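Local coordinates for protein Dye-decolorizing peroxidase Tfu_3078 (PDB 5FW4) that oxidises a wide range of compounds with hydrogen peroxide as a heme b peroxidase, most readily anthraquinone dyes, and whose physiological substrate is unknown, at residues M284-W289 against G367-G372; V279-M284 against Y359-R364; R256-R261 against R351-G356. All blocks are in the same frame, centred on the assembly; numbering follows the deposited sequence.

Interaction 1: residues M284-W289 against G367-G372; sequences MLLTEW and GVRDAG
Met284 and Leu286 meet Arg369, Ala371 and Gly372 where strand 275-284 leaves its antiparallel neighbour, strand 369-379. Both strands belong to the C-terminal ferredoxin-like sheet of the DyP fold. The chain then turns at Leu285, the N-cap, into helix 286-291. At Gly367 the link is indirect: a water donates to Gly367 O at 3.0 Å and reaches the hydroxyl of Thr287 only weakly. At Arg369, Met284 O and Arg369 O are both acceptors, and a second water joins them. It donates to Met284 O at 2.7 Å and to Arg369 O at 2.6 Å. The Arg369 side chain has its CG anti to the backbone N (chi1 -174°), and its aliphatic part passes Leu286. Its guanidinium goes on to salt bridges with Asp360 and with Glu201 of the second subunit. Ala371 gives the one direct bond of the contact. Met284 N donates to Ala371 O at 2.9 Å, nearly straight at 171° and in the carbonyl plane. The Ala371 methyl CB lies 4.4 Å from Leu286 CD1 and also covers one face of the Arg369 guanidinium, near its rim. Gly372 closes the contact. The Met284 side chain, extended beyond CG, runs past its bare backbone toward the heme, with Met284 CG 3.9 Å and Met284 SD 4.0 Å from Gly372 CA.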
# COMPACT_ATOMS: atom_id res chain seq x y z
N MET A 284 12.06 -7.18 7.34
CA MET A 284 12.77 -8.35 6.72
C MET A 284 14.03 -7.89 6.02
O MET A 284 14.02 -6.95 5.24
CB MET A 284 11.84 -9.05 5.74
CG MET A 284 10.70 -9.77 6.41
SD MET A 284 9.60 -10.42 5.24
CE MET A 284 8.58 -11.48 6.13
N LEU A 285 15.17 -8.57 6.25
CA LEU A 285 16.41 -8.24 5.55
C LEU A 285 16.43 -9.00 4.23
O LEU A 285 17.09 -10.07 4.09
CB LEU A 285 17.67 -8.61 6.39
CG LEU A 285 18.17 -7.54 7.39
CD1 LEU A 285 17.06 -7.07 8.32
CD2 LEU A 285 19.41 -7.96 8.18
N LEU A 286 15.72 -8.49 3.25
CA LEU A 286 15.43 -9.29 2.07
C LEU A 286 16.63 -9.47 1.18
O LEU A 286 16.78 -10.52 0.54
CB LEU A 286 14.24 -8.71 1.29
CG LEU A 286 12.91 -8.80 2.02
CD1 LEU A 286 11.84 -8.01 1.24
CD2 LEU A 286 12.41 -10.22 2.27
N THR A 287 17.48 -8.46 1.13
CA THR A 287 18.67 -8.53 0.32
C THR A 287 19.56 -9.67 0.84
O THR A 287 20.07 -10.45 0.06
CB THR A 287 19.44 -7.21 0.35
OG1 THR A 287 18.53 -6.16 -0.05
CG2 THR A 287 20.61 -7.26 -0.57
N GLU A 288 19.74 -9.75 2.14
CA GLU A 288 20.53 -10.83 2.73
C GLU A 288 19.82 -12.20 2.59
O GLU A 288 20.46 -13.21 2.27
CB GLU A 288 20.79 -10.51 4.20
CG GLU A 288 21.74 -9.34 4.42
CD GLU A 288 23.17 -9.64 3.98
OE1 GLU A 288 23.58 -10.81 4.07
OE2 GLU A 288 23.88 -8.69 3.55
N TRP A 289 18.52 -12.22 2.86
CA TRP A 289 17.68 -13.40 2.65
C TRP A 289 17.80 -13.92 1.22
O TRP A 289 17.83 -15.12 1.03
CB TRP A 289 16.21 -13.08 2.95
CG TRP A 289 15.25 -14.18 2.75
CD1 TRP A 289 14.39 -14.34 1.71
CD2 TRP A 289 15.04 -15.32 3.61
NE1 TRP A 289 13.64 -15.44 1.88
CE2 TRP A 289 14.02 -16.09 3.03
CE3 TRP A 289 15.59 -15.74 4.83
CZ2 TRP A 289 13.54 -17.25 3.62
CZ3 TRP A 289 15.08 -16.86 5.43
CH2 TRP A 289 14.08 -17.61 4.82
N GLY A 367 19.59 3.40 2.08
CA GLY A 367 19.23 2.30 1.16
C GLY A 367 18.64 1.02 1.77
O GLY A 367 18.47 0.02 1.08
N VAL A 368 18.33 1.05 3.05
CA VAL A 368 17.70 -0.05 3.72
C VAL A 368 16.27 -0.28 3.17
O VAL A 368 15.45 0.68 3.04
CB VAL A 368 17.73 0.15 5.25
CG1 VAL A 368 17.00 -0.97 5.98
CG2 VAL A 368 19.17 0.25 5.77
N ARG A 369 15.97 -1.54 2.88
CA ARG A 369 14.65 -1.95 2.40
C ARG A 369 13.68 -1.88 3.56
O ARG A 369 13.87 -2.57 4.56
CB ARG A 369 14.70 -3.37 1.80
CG ARG A 369 13.40 -3.81 1.15
CD ARG A 369 13.17 -3.07 -0.17
NE ARG A 369 12.14 -3.73 -0.96
CZ ARG A 369 10.88 -3.36 -1.11
NH1 ARG A 369 10.43 -2.23 -0.55
NH2 ARG A 369 10.08 -4.09 -1.88
N ASP A 370 12.67 -0.99 3.48
CA ASP A 370 11.67 -0.89 4.50
C ASP A 370 10.44 -1.74 4.11
O ASP A 370 9.39 -1.21 3.62
CB ASP A 370 11.26 0.58 4.66
CG ASP A 370 10.47 0.85 5.89
OD1 ASP A 370 10.23 -0.05 6.73
OD2 ASP A 370 10.02 2.03 5.98
N ALA A 371 10.54 -3.05 4.34
CA ALA A 371 9.50 -4.02 4.05
C ALA A 371 9.59 -5.18 5.03
O ALA A 371 10.60 -5.36 5.69
CB ALA A 371 9.53 -4.49 2.61
N GLY A 372 8.51 -5.92 5.13
CA GLY A 372 8.30 -6.75 6.24
C GLY A 372 7.02 -7.42 6.48
O GLY A 372 6.23 -7.63 5.61
O HOH W 1 15.37 -4.57 5.20
O HOH W 2 18.32 -2.88 0.51

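Interaction 2: residues V279-M284 against Y359-R364; sequences VRRIRM and YDQGWR. With HEM (protoporphyrin IX containing Fe), chain C.
Tyr359 has its CG between the backbone N and the carbonyl carbon (chi1 73°), and this turns its ring toward strand 275-284. Arg281 has its CG anti to the backbone N (chi1 -177°) and an extended chain that passes the ring at about a right angle. The contact spans the C-terminal ferredoxin-like sheet across strand 369-379, near a classic beta bulge at Gln361 and Gly362 opposite Asp370. The two strand axes come no closer than 9.2 Å here, so side chains reach across. The Tyr359 hydroxyl meets the opposite backbone, with Tyr359 OH 3.1 Å from Arg283 CA. It also touches a side chain, with Tyr359 OH 3.6 Å from Arg281 CG. A water accepts from Tyr359 OH at 2.5 Å and from Arg281 NE at 2.6 Å. It lies in the guanidinium plane, at the edge. Beyond it, Arg281 forms a salt bridge with Asp370 and a cation-pi contact with Trp179. Farther out, Arg283 bends at chi3 and lays its CD over one face of the Arg364 guanidinium. Arg283 NE and Arg364 NH1, both donors, stand 3.4 Å apart. On the heme side of the strand, Ile282 CG2 touches the vinyl carbon HEM CBB at 3.5 Å, and Met284 CE lies 3.9 Å from the methyl HEM CMB. The two close arginines both form salt bridges with Glu407, one to each carboxylate oxygen. That shared carboxylate probably offsets their repulsion, while the water lets Tyr359 and Arg281 both act as donors.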
# COMPACT_ATOMS: atom_id res chain seq x y z
N VAL A 279 0.92 -6.60 18.37
CA VAL A 279 1.34 -6.22 17.03
C VAL A 279 2.82 -5.92 17.05
O VAL A 279 3.33 -5.22 17.93
CB VAL A 279 0.51 -5.07 16.41
CG1 VAL A 279 0.37 -3.92 17.35
CG2 VAL A 279 1.11 -4.59 15.10
N ARG A 280 3.51 -6.45 16.05
CA ARG A 280 4.92 -6.16 15.89
C ARG A 280 5.17 -5.79 14.43
O ARG A 280 4.72 -6.49 13.51
CB ARG A 280 5.76 -7.40 16.31
CG ARG A 280 5.50 -7.93 17.71
CD ARG A 280 6.15 -7.07 18.80
NE ARG A 280 7.57 -7.41 18.95
CZ ARG A 280 8.34 -7.15 20.00
NH1 ARG A 280 7.87 -6.53 21.07
NH2 ARG A 280 9.61 -7.58 19.99
N ARG A 281 5.87 -4.69 14.21
CA ARG A 281 6.33 -4.33 12.89
C ARG A 281 7.71 -4.98 12.76
O ARG A 281 8.63 -4.60 13.44
CB ARG A 281 6.46 -2.83 12.74
CG ARG A 281 6.88 -2.39 11.35
CD ARG A 281 7.18 -0.93 11.36
NE ARG A 281 7.73 -0.42 10.11
CZ ARG A 281 7.39 0.72 9.54
NH1 ARG A 281 6.44 1.47 10.08
NH2 ARG A 281 7.96 1.09 8.40
N ILE A 282 7.81 -5.95 11.88
CA ILE A 282 9.09 -6.74 11.75
C ILE A 282 9.66 -6.55 10.37
O ILE A 282 9.13 -7.06 9.40
CB ILE A 282 8.85 -8.20 11.93
CG1 ILE A 282 7.96 -8.49 13.11
CG2 ILE A 282 10.19 -8.94 12.07
CD1 ILE A 282 8.54 -8.02 14.36
N ARG A 283 10.75 -5.82 10.29
CA ARG A 283 11.44 -5.56 9.05
C ARG A 283 12.15 -6.86 8.63
O ARG A 283 12.71 -7.53 9.48
CB ARG A 283 12.45 -4.45 9.23
CG ARG A 283 13.16 -4.05 7.93
CD ARG A 283 14.07 -2.84 8.01
NE ARG A 283 15.09 -2.85 9.04
CZ ARG A 283 16.34 -3.31 8.92
NH1 ARG A 283 16.77 -3.81 7.76
NH2 ARG A 283 17.17 -3.21 9.95
N MET A 284 12.06 -7.18 7.34
CA MET A 284 12.77 -8.35 6.72
C MET A 284 14.03 -7.89 6.02
O MET A 284 14.02 -6.95 5.24
CB MET A 284 11.84 -9.05 5.74
CG MET A 284 10.70 -9.77 6.41
SD MET A 284 9.60 -10.42 5.24
CE MET A 284 8.58 -11.48 6.13
N TYR A 359 4.04 -5.81 4.52
CA TYR A 359 4.16 -4.36 4.29
C TYR A 359 5.33 -4.09 3.42
O TYR A 359 6.37 -4.84 3.44
CB TYR A 359 4.25 -3.55 5.59
CG TYR A 359 5.52 -3.61 6.39
CD1 TYR A 359 6.55 -2.73 6.17
CD2 TYR A 359 5.66 -4.53 7.42
CE1 TYR A 359 7.68 -2.73 6.96
CE2 TYR A 359 6.80 -4.58 8.21
CZ TYR A 359 7.83 -3.70 7.96
OH TYR A 359 8.99 -3.73 8.71
N ASP A 360 5.14 -3.10 2.57
CA ASP A 360 6.12 -2.58 1.64
C ASP A 360 6.09 -1.08 1.70
O ASP A 360 5.10 -0.42 1.27
CB ASP A 360 5.87 -3.10 0.24
CG ASP A 360 6.98 -2.73 -0.77
OD1 ASP A 360 7.75 -1.76 -0.55
OD2 ASP A 360 7.03 -3.37 -1.86
N GLN A 361 7.14 -0.53 2.31
CA GLN A 361 7.30 0.89 2.49
C GLN A 361 8.52 1.38 1.74
O GLN A 361 9.17 2.35 2.12
CB GLN A 361 7.33 1.23 3.99
CG GLN A 361 5.99 0.95 4.69
CD GLN A 361 4.87 1.92 4.28
OE1 GLN A 361 3.81 1.52 3.84
NE2 GLN A 361 5.14 3.18 4.41
N GLY A 362 8.85 0.70 0.65
CA GLY A 362 9.98 1.12 -0.19
C GLY A 362 11.35 1.03 0.51
O GLY A 362 11.77 -0.04 1.00
N TRP A 363 12.08 2.14 0.52
CA TRP A 363 13.47 2.17 1.01
C TRP A 363 13.62 3.35 1.97
O TRP A 363 12.92 4.37 1.87
CB TRP A 363 14.49 2.25 -0.14
CG TRP A 363 14.56 1.02 -0.92
CD1 TRP A 363 15.52 0.01 -0.80
CD2 TRP A 363 13.64 0.59 -1.94
NE1 TRP A 363 15.21 -1.02 -1.68
CE2 TRP A 363 14.05 -0.70 -2.36
CE3 TRP A 363 12.48 1.15 -2.51
CZ2 TRP A 363 13.37 -1.42 -3.36
CZ3 TRP A 363 11.80 0.42 -3.50
CH2 TRP A 363 12.27 -0.85 -3.92
N ARG A 364 14.52 3.19 2.91
CA ARG A 364 14.74 4.15 3.98
C ARG A 364 16.15 4.74 3.80
O ARG A 364 16.77 4.51 2.76
CB ARG A 364 14.46 3.39 5.31
CG ARG A 364 15.55 3.40 6.34
CD ARG A 364 15.50 2.26 7.34
NE ARG A 364 14.18 2.00 7.83
CZ ARG A 364 13.91 1.15 8.80
NH1 ARG A 364 14.89 0.52 9.42
NH2 ARG A 364 12.65 0.94 9.16
CHA HEM C . 5.20 -20.42 12.24
CHB HEM C . 7.34 -16.99 9.57
CHC HEM C . 7.65 -14.21 13.51
CHD HEM C . 5.27 -17.53 16.12
C1A HEM C . 5.75 -19.72 11.20
C2A HEM C . 5.90 -20.25 9.90
C3A HEM C . 6.52 -19.30 9.16
C4A HEM C . 6.75 -18.18 9.98
CMA HEM C . 6.86 -19.36 7.72
CAA HEM C . 5.49 -21.63 9.43
CBA HEM C . 4.08 -21.69 8.86
CGA HEM C . 3.05 -21.55 9.94
O1A HEM C . 2.41 -20.46 10.02
O2A HEM C . 2.83 -22.50 10.73
C1B HEM C . 7.62 -15.93 10.45
C2B HEM C . 8.26 -14.73 10.05
C3B HEM C . 8.35 -13.93 11.15
C4B HEM C . 7.73 -14.68 12.24
CMB HEM C . 8.72 -14.42 8.66
CAB HEM C . 8.87 -12.56 11.32
CBB HEM C . 9.18 -11.76 10.30
C1C HEM C . 7.04 -14.86 14.56
C2C HEM C . 6.91 -14.33 15.83
C3C HEM C . 6.21 -15.28 16.57
C4C HEM C . 5.94 -16.38 15.73
CMC HEM C . 7.45 -12.98 16.21
CAC HEM C . 5.82 -15.35 17.97
CBC HEM C . 6.40 -14.66 18.90
C1D HEM C . 5.08 -18.58 15.20
C2D HEM C . 4.41 -19.82 15.61
C3D HEM C . 4.40 -20.62 14.53
C4D HEM C . 5.08 -19.87 13.48
CMD HEM C . 3.80 -20.14 16.97
CAD HEM C . 3.79 -22.01 14.45
CBD HEM C . 4.79 -23.01 15.04
CGD HEM C . 4.16 -24.39 15.12
O1D HEM C . 3.38 -24.71 16.04
O2D HEM C . 4.43 -25.22 14.23
NA HEM C . 6.29 -18.45 11.23
NB HEM C . 7.32 -15.85 11.74
NC HEM C . 6.48 -16.11 14.53
ND HEM C . 5.48 -18.63 13.90
FE HEM C . 6.42 -17.33 12.88
O HOH W 3 9.98 -1.47 9.22

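Interaction 3: residues R256-R261 against R351-G356; sequences RTITAR and RMFRRG. With HEM (protoporphyrin IX containing Fe), chain C.
Thr257 OG1 lies at the edge of the Arg351 guanidinium, near its plane, while the Arg354 guanidinium lies flat over the heme pyrrole that carries C3D. HEM C3D sits 3.6 Å from Arg354 CZ, over the centre of that face. At the edge, in plane, Arg354 NH2 donates to the propionate oxygen HEM O1A at 3.2 Å. In the fold, the end of helix 252-258 packs on the start of strand 353-363, an outermost strand of the C-terminal ferredoxin-like sheet of the DyP fold. The Phe353 ring is met obliquely by Ile258, but that pair is modelled too close and its detail is doubtful; Phe254 meets the same ring edge-to-face. Arg354 also lines the pocket of the bound oxygen molecule with Asp242, the probable proton acceptor, Leu373 and Phe375. A leucine in place of Arg354 would probably leave that propionate oxygen without this donor and uncover the face of heme pyrrole D beside the oxygen pocket. Thr257 makes the largest share of the packing. Its OG1 lies beside the backbone N (chi1 -63°), which sets the methyl CG2 anti to that N. The methyl rests on the backbone just before the strand, with Thr257 CG2 3.6 Å from Met352 CA. The hydroxyl touches Arg351 CD at 3.3 Å but hydrogen-bonds in its own helix, to the carbonyl of Leu253. Met352 points the other way, with Met352 SD 3.9 Å from the vinyl carbon HEM CAC. A water bridges the two backbones, donating to Thr257 O and to Arg351 O at 2.8 Å each.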
# COMPACT_ATOMS: atom_id res chain seq x y z
N ARG A 256 -10.52 -21.26 22.42
CA ARG A 256 -9.70 -21.38 23.61
C ARG A 256 -8.40 -20.57 23.48
O ARG A 256 -7.95 -19.97 24.44
CB ARG A 256 -9.36 -22.85 23.89
CG ARG A 256 -10.51 -23.71 24.45
CD ARG A 256 -10.49 -25.13 23.87
NE ARG A 256 -10.74 -26.19 24.85
CZ ARG A 256 -9.80 -26.98 25.39
NH1 ARG A 256 -8.52 -26.84 25.06
NH2 ARG A 256 -10.14 -27.92 26.27
N THR A 257 -7.81 -20.56 22.30
CA THR A 257 -6.55 -19.85 22.09
C THR A 257 -6.74 -18.32 22.16
O THR A 257 -5.89 -17.60 22.67
CB THR A 257 -5.93 -20.25 20.74
OG1 THR A 257 -5.61 -21.65 20.75
CG2 THR A 257 -4.68 -19.48 20.48
N ILE A 258 -7.89 -17.87 21.71
CA ILE A 258 -8.15 -16.46 21.45
C ILE A 258 -8.73 -15.69 22.63
O ILE A 258 -8.51 -14.49 22.78
CB ILE A 258 -9.11 -16.39 20.23
CG1 ILE A 258 -8.33 -15.94 19.03
CG2 ILE A 258 -10.33 -15.49 20.42
CD1 ILE A 258 -7.27 -16.92 18.68
N THR A 259 -9.47 -16.41 23.45
CA THR A 259 -10.48 -15.81 24.32
C THR A 259 -9.94 -15.62 25.73
O THR A 259 -9.41 -16.56 26.33
CB THR A 259 -11.74 -16.70 24.32
OG1 THR A 259 -12.12 -16.97 22.97
CG2 THR A 259 -12.90 -16.03 25.03
N ALA A 260 -10.08 -14.41 26.26
CA ALA A 260 -9.69 -14.15 27.63
C ALA A 260 -10.61 -14.92 28.57
O ALA A 260 -11.83 -14.82 28.46
CB ALA A 260 -9.75 -12.67 27.95
N ARG A 261 -10.01 -15.71 29.46
CA ARG A 261 -10.74 -16.44 30.51
C ARG A 261 -11.32 -15.45 31.52
O ARG A 261 -10.80 -14.36 31.67
CB ARG A 261 -9.78 -17.39 31.24
CG ARG A 261 -9.28 -18.59 30.43
CD ARG A 261 -10.40 -19.49 29.92
NE ARG A 261 -11.20 -20.08 30.99
CZ ARG A 261 -12.21 -20.92 30.79
NH1 ARG A 261 -12.56 -21.31 29.56
NH2 ARG A 261 -12.87 -21.43 31.83
N ARG A 351 0.30 -20.87 22.91
CA ARG A 351 -0.33 -20.94 21.61
C ARG A 351 -0.95 -19.56 21.29
O ARG A 351 -1.31 -18.82 22.19
CB ARG A 351 -1.40 -22.04 21.64
CG ARG A 351 -1.89 -22.55 20.29
CD ARG A 351 -2.96 -23.63 20.49
NE ARG A 351 -2.42 -24.74 21.29
CZ ARG A 351 -1.72 -25.76 20.80
NH1 ARG A 351 -1.48 -25.86 19.50
NH2 ARG A 351 -1.26 -26.70 21.61
N MET A 352 -0.99 -19.21 20.01
CA MET A 352 -1.56 -17.94 19.58
C MET A 352 -2.14 -18.14 18.20
O MET A 352 -1.88 -19.15 17.56
CB MET A 352 -0.50 -16.83 19.59
CG MET A 352 0.52 -16.90 18.45
SD MET A 352 2.06 -16.08 18.84
CE MET A 352 2.83 -17.34 19.90
N PHE A 353 -2.95 -17.19 17.77
CA PHE A 353 -3.51 -17.15 16.43
C PHE A 353 -2.86 -15.98 15.72
O PHE A 353 -2.99 -14.85 16.13
CB PHE A 353 -5.04 -16.96 16.52
CG PHE A 353 -5.72 -16.71 15.20
CD1 PHE A 353 -5.62 -17.61 14.16
CD2 PHE A 353 -6.47 -15.55 15.01
CE1 PHE A 353 -6.27 -17.38 12.95
CE2 PHE A 353 -7.11 -15.31 13.80
CZ PHE A 353 -7.00 -16.22 12.77
N ARG A 354 -2.16 -16.27 14.64
CA ARG A 354 -1.39 -15.29 13.90
C ARG A 354 -2.19 -14.86 12.69
O ARG A 354 -2.64 -15.71 11.91
CB ARG A 354 -0.04 -15.89 13.51
CG ARG A 354 0.90 -15.95 14.70
CD ARG A 354 1.94 -17.08 14.67
NE ARG A 354 1.71 -18.16 13.72
CZ ARG A 354 1.07 -19.31 13.92
NH1 ARG A 354 0.48 -19.68 15.11
NH2 ARG A 354 1.01 -20.14 12.87
N ARG A 355 -2.39 -13.55 12.56
CA ARG A 355 -3.15 -12.98 11.47
C ARG A 355 -2.45 -11.70 10.99
O ARG A 355 -2.94 -10.53 11.16
CB ARG A 355 -4.57 -12.69 11.96
CG ARG A 355 -5.55 -12.23 10.91
CD ARG A 355 -6.91 -12.03 11.57
NE ARG A 355 -7.94 -11.57 10.64
CZ ARG A 355 -8.12 -10.29 10.24
NH1 ARG A 355 -7.31 -9.30 10.61
NH2 ARG A 355 -9.11 -10.01 9.40
N GLY A 356 -1.32 -11.92 10.35
CA GLY A 356 -0.43 -10.88 9.94
C GLY A 356 -0.52 -10.57 8.46
O GLY A 356 -1.07 -11.35 7.69
CHA HEM C . 5.20 -20.42 12.24
CHB HEM C . 7.34 -16.99 9.57
CHC HEM C . 7.65 -14.21 13.51
CHD HEM C . 5.27 -17.53 16.12
C1A HEM C . 5.75 -19.72 11.20
C2A HEM C . 5.90 -20.25 9.90
C3A HEM C . 6.52 -19.30 9.16
C4A HEM C . 6.75 -18.18 9.98
CMA HEM C . 6.86 -19.36 7.72
CAA HEM C . 5.49 -21.63 9.43
CBA HEM C . 4.08 -21.69 8.86
CGA HEM C . 3.05 -21.55 9.94
O1A HEM C . 2.41 -20.46 10.02
O2A HEM C . 2.83 -22.50 10.73
C1B HEM C . 7.62 -15.93 10.45
C2B HEM C . 8.26 -14.73 10.05
C3B HEM C . 8.35 -13.93 11.15
C4B HEM C . 7.73 -14.68 12.24
CMB HEM C . 8.72 -14.42 8.66
CAB HEM C . 8.87 -12.56 11.32
CBB HEM C . 9.18 -11.76 10.30
C1C HEM C . 7.04 -14.86 14.56
C2C HEM C . 6.91 -14.33 15.83
C3C HEM C . 6.21 -15.28 16.57
C4C HEM C . 5.94 -16.38 15.73
CMC HEM C . 7.45 -12.98 16.21
CAC HEM C . 5.82 -15.35 17.97
CBC HEM C . 6.40 -14.66 18.90
C1D HEM C . 5.08 -18.58 15.20
C2D HEM C . 4.41 -19.82 15.61
C3D HEM C . 4.40 -20.62 14.53
C4D HEM C . 5.08 -19.87 13.48
CMD HEM C . 3.80 -20.14 16.97
CAD HEM C . 3.79 -22.01 14.45
CBD HEM C . 4.79 -23.01 15.04
CGD HEM C . 4.16 -24.39 15.12
O1D HEM C . 3.38 -24.71 16.04
O2D HEM C . 4.43 -25.22 14.23
NA HEM C . 6.29 -18.45 11.23
NB HEM C . 7.32 -15.85 11.74
NC HEM C . 6.48 -16.11 14.53
ND HEM C . 5.48 -18.63 13.90
FE HEM C . 6.42 -17.33 12.88
O HOH W 4 -3.59 -18.69 23.88

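All three interactions lie in the C-terminal part of the DyP-type peroxidase and reach one antiparallel beta-sheet. The segments alternate along the chain: 256-261, 279-284 and 284-289 come first, then their partners 351-356, 359-364 and 367-372. Interactions 1 and 2 are close, with centres about 8 Å apart. They share Met284, strands 353-363 and 369-379 lie side by side between them, and both touch the second subunit. Interaction 3 lies about 23 Å from interaction 2 and 29 Å from interaction 1, centre to centre. Interactions 2 and 3 use opposite ends of strand 353-363, and both reach the heme. The strands thus run from the contact with the second chain of the assembly to the heme pocket.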